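Local coordinates for protein carbamate kinase (PDB 4AXS) that probably acts as a carbamate kinase, an enzyme of the amino acid kinase family that transfers phosphate between carbamoyl phosphate and ADP, at residues Leu132-Val137 and Ile214-Gln219. Numbering follows the deposited sequence.
Sequences LTQTIV and IPTIIQ
Thr216 turns its OG1 anti to its own carbonyl carbon (chi1 -61°), while the Gln134 chain runs extended beyond CG (chi2 -178°), and the two side chains meet on one face of a parallel strand pair. Gln134 NE2 gives a hydrogen bond to Thr216 OG1 at 2.8 Å, 23° out of the amide plane and somewhat bent. Threonine suits this place because Thr216 OG1 accepts from the amide and also donates to Ile214 O at 3.0 Å. Thr135 N donates to the same Ile214 O at 2.9 Å, and the two donors come from opposite faces of its carbonyl plane.

The backbones zip together as parallel strands do: Ile214 N reaches Thr133 O (2.8 Å), Thr216 N reaches Thr135 O (2.7 Å), and Val137 N reaches Thr216 O (3.0 Å). Pro215, lacking an N-H, fits where the backbone N faces away from 132-137; its carbonyl can still accept a backbone hydrogen bond from Val226, just past strand 223-225. Beta-branched residues such as Val, Ile and Thr favour the extended backbone, and at the far end Val137 CG2 and Ile217 CG2 touch at 3.8 Å. Ile136 reaches Ile218 with its CG2, and Tyr223 packs beside both.

These are the two central strands of a four-stranded mixed sheet, with 187-190 flanking 134-137. Tyr109 of the second subunit packs on Gln134 and Ile214, and Thr113 of that subunit bonds Gln134 NE2. Gln134 NE2 thus bonds two hydroxyls, one in each subunit, probably using one amide hydrogen for each, so the polar chemistry that ties these strands together also joins the sheet to the dimer interface.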
ATOM      1  N   LEU A 132      -4.116   0.661   0.913  1.00 33.45           N
ATOM      2  CA  LEU A 132      -4.120   0.117  -0.428  1.00 34.66           C
ATOM      3  C   LEU A 132      -5.589   0.088  -0.884  1.00 37.17           C
ATOM      4  O   LEU A 132      -6.453  -0.378  -0.135  1.00 35.98           O
ATOM      5  CB  LEU A 132      -3.499  -1.283  -0.393  1.00 30.20           C
ATOM      6  CG  LEU A 132      -3.124  -2.008  -1.686  1.00 36.65           C
ATOM      7  CD1 LEU A 132      -4.105  -3.135  -1.946  1.00 40.51           C
ATOM      8  CD2 LEU A 132      -3.034  -1.070  -2.899  1.00 35.64           C
ATOM      9  N   THR A 133      -5.879   0.596  -2.085  1.00 34.54           N
ATOM     10  CA  THR A 133      -7.267   0.769  -2.527  1.00 29.96           C
ATOM     11  C   THR A 133      -7.713  -0.044  -3.750  1.00 33.96           C
ATOM     12  O   THR A 133      -7.150   0.067  -4.841  1.00 33.74           O
ATOM     13  CB  THR A 133      -7.588   2.267  -2.792  1.00 36.38           C
ATOM     14  OG1 THR A 133      -7.299   3.042  -1.619  1.00 37.50           O
ATOM     15  CG2 THR A 133      -9.071   2.465  -3.207  1.00 28.90           C
ATOM     16  N   GLN A 134      -8.749  -0.854  -3.562  1.00 37.29           N
ATOM     17  CA  GLN A 134      -9.404  -1.521  -4.683  1.00 38.95           C
ATOM     18  C   GLN A 134     -10.772  -0.883  -4.927  1.00 44.74           C
ATOM     19  O   GLN A 134     -11.612  -0.794  -4.021  1.00 44.40           O
ATOM     20  CB  GLN A 134      -9.517  -3.036  -4.461  1.00 39.24           C
ATOM     21  CG  GLN A 134      -8.293  -3.816  -4.951  1.00 42.33           C
ATOM     22  CD  GLN A 134      -8.422  -5.336  -4.782  1.00 47.10           C
ATOM     23  OE1 GLN A 134      -8.108  -5.881  -3.729  1.00 43.81           O
ATOM     24  NE2 GLN A 134      -8.874  -6.017  -5.827  1.00 49.16           N
ATOM     25  N   THR A 135     -10.969  -0.405  -6.151  1.00 41.82           N
ATOM     26  CA  THR A 135     -12.188   0.285  -6.499  1.00 40.45           C
ATOM     27  C   THR A 135     -13.123  -0.643  -7.240  1.00 40.63           C
ATOM     28  O   THR A 135     -12.766  -1.223  -8.263  1.00 40.29           O
ATOM     29  CB  THR A 135     -11.928   1.551  -7.348  1.00 43.37           C
ATOM     30  OG1 THR A 135     -11.239   2.527  -6.561  1.00 36.61           O
ATOM     31  CG2 THR A 135     -13.261   2.152  -7.861  1.00 39.60           C
ATOM     32  N   ILE A 136     -14.326  -0.772  -6.694  1.00 43.31           N
ATOM     33  CA  ILE A 136     -15.380  -1.558  -7.297  1.00 43.82           C
ATOM     34  C   ILE A 136     -15.966  -0.843  -8.505  1.00 46.99           C
ATOM     35  O   ILE A 136     -16.363   0.325  -8.443  1.00 47.97           O
ATOM     36  CB  ILE A 136     -16.504  -1.838  -6.292  1.00 49.55           C
ATOM     37  CG1 ILE A 136     -15.922  -2.252  -4.935  1.00 47.04           C
ATOM     38  CG2 ILE A 136     -17.436  -2.905  -6.827  1.00 47.00           C
ATOM     39  CD1 ILE A 136     -15.303  -3.633  -4.936  1.00 51.63           C
ATOM     40  N   VAL A 137     -15.986  -1.549  -9.623  1.00 50.56           N
ATOM     41  CA  VAL A 137     -16.697  -1.074 -10.793  1.00 50.27           C
ATOM     42  C   VAL A 137     -17.601  -2.206 -11.246  1.00 55.36           C
ATOM     43  O   VAL A 137     -17.353  -3.381 -10.933  1.00 55.66           O
ATOM     44  CB  VAL A 137     -15.744  -0.668 -11.922  1.00 47.17           C
ATOM     45  CG1 VAL A 137     -14.842   0.462 -11.456  1.00 48.17           C
ATOM     46  CG2 VAL A 137     -14.917  -1.860 -12.369  1.00 49.82           C
ATOM     47  N   ILE A 214      -7.392   0.240  -7.653  1.00 34.98           N
ATOM     48  CA  ILE A 214      -7.264  -0.791  -8.661  1.00 36.95           C
ATOM     49  C   ILE A 214      -8.650  -1.241  -9.092  1.00 37.52           C
ATOM     50  O   ILE A 214      -9.451  -1.681  -8.269  1.00 35.21           O
ATOM     51  CB  ILE A 214      -6.485  -2.016  -8.093  1.00 44.15           C
ATOM     52  CG1 ILE A 214      -5.051  -1.633  -7.725  1.00 34.75           C
ATOM     53  CG2 ILE A 214      -6.513  -3.206  -9.064  1.00 40.08           C
ATOM     54  CD1 ILE A 214      -4.391  -2.664  -6.855  1.00 35.79           C
ATOM     55  N   PRO A 215      -8.937  -1.132 -10.394  1.00 39.56           N
ATOM     56  CA  PRO A 215     -10.209  -1.591 -10.971  1.00 42.05           C
ATOM     57  C   PRO A 215     -10.539  -3.016 -10.509  1.00 48.76           C
ATOM     58  O   PRO A 215      -9.784  -3.950 -10.803  1.00 40.55           O
ATOM     59  CB  PRO A 215      -9.931  -1.603 -12.476  1.00 43.17           C
ATOM     60  CG  PRO A 215      -8.771  -0.691 -12.674  1.00 41.85           C
ATOM     61  CD  PRO A 215      -7.977  -0.678 -11.412  1.00 37.56           C
ATOM     62  N   THR A 216     -11.654  -3.179  -9.802  1.00 49.33           N
ATOM     63  CA  THR A 216     -12.052  -4.484  -9.290  1.00 47.09           C
ATOM     64  C   THR A 216     -13.527  -4.778  -9.551  1.00 50.04           C
ATOM     65  O   THR A 216     -14.406  -4.087  -9.031  1.00 46.63           O
ATOM     66  CB  THR A 216     -11.822  -4.571  -7.778  1.00 48.51           C
ATOM     67  OG1 THR A 216     -10.428  -4.392  -7.497  1.00 50.95           O
ATOM     68  CG2 THR A 216     -12.286  -5.930  -7.244  1.00 44.63           C
ATOM     69  N   ILE A 217     -13.803  -5.816 -10.336  1.00 52.69           N
ATOM     70  CA  ILE A 217     -15.191  -6.225 -10.551  1.00 52.69           C
ATOM     71  C   ILE A 217     -15.649  -7.303  -9.562  1.00 53.84           C
ATOM     72  O   ILE A 217     -14.838  -7.904  -8.855  1.00 54.03           O
ATOM     73  CB  ILE A 217     -15.457  -6.683 -12.002  1.00 55.21           C
ATOM     74  CG1 ILE A 217     -14.889  -8.080 -12.250  1.00 55.63           C
ATOM     75  CG2 ILE A 217     -14.913  -5.656 -13.009  1.00 53.59           C
ATOM     76  CD1 ILE A 217     -15.192  -8.605 -13.650  1.00 55.09           C
ATOM     77  N   ILE A 218     -16.956  -7.522  -9.497  1.00 54.77           N
ATOM     78  CA  ILE A 218     -17.510  -8.571  -8.650  1.00 51.79           C
ATOM     79  C   ILE A 218     -18.222  -9.603  -9.507  1.00 57.27           C
ATOM     80  O   ILE A 218     -19.165  -9.282 -10.235  1.00 60.32           O
ATOM     81  CB  ILE A 218     -18.478  -8.023  -7.596  1.00 46.90           C
ATOM     82  CG1 ILE A 218     -17.721  -7.179  -6.576  1.00 47.61           C
ATOM     83  CG2 ILE A 218     -19.184  -9.151  -6.878  1.00 53.47           C
ATOM     84  CD1 ILE A 218     -18.578  -6.738  -5.407  1.00 52.11           C
ATOM     85  N   GLN A 219     -17.759 -10.847  -9.422  1.00 60.29           N
ATOM     86  CA  GLN A 219     -18.328 -11.929 -10.210  1.00 58.78           C
ATOM     87  C   GLN A 219     -18.651 -13.144  -9.338  1.00 64.11           C
ATOM     88  O   GLN A 219     -17.758 -13.878  -8.909  1.00 61.27           O
ATOM     89  CB  GLN A 219     -17.390 -12.298 -11.358  1.00 56.57           C
ATOM     90  CG  GLN A 219     -17.964 -13.300 -12.329  1.00 63.23           C
ATOM     91  CD  GLN A 219     -17.152 -13.390 -13.607  1.00 69.98           C
ATOM     92  OE1 GLN A 219     -16.223 -12.607 -13.822  1.00 63.44           O
ATOM     93  NE2 GLN A 219     -17.498 -14.347 -14.464  1.00 76.86           N
TER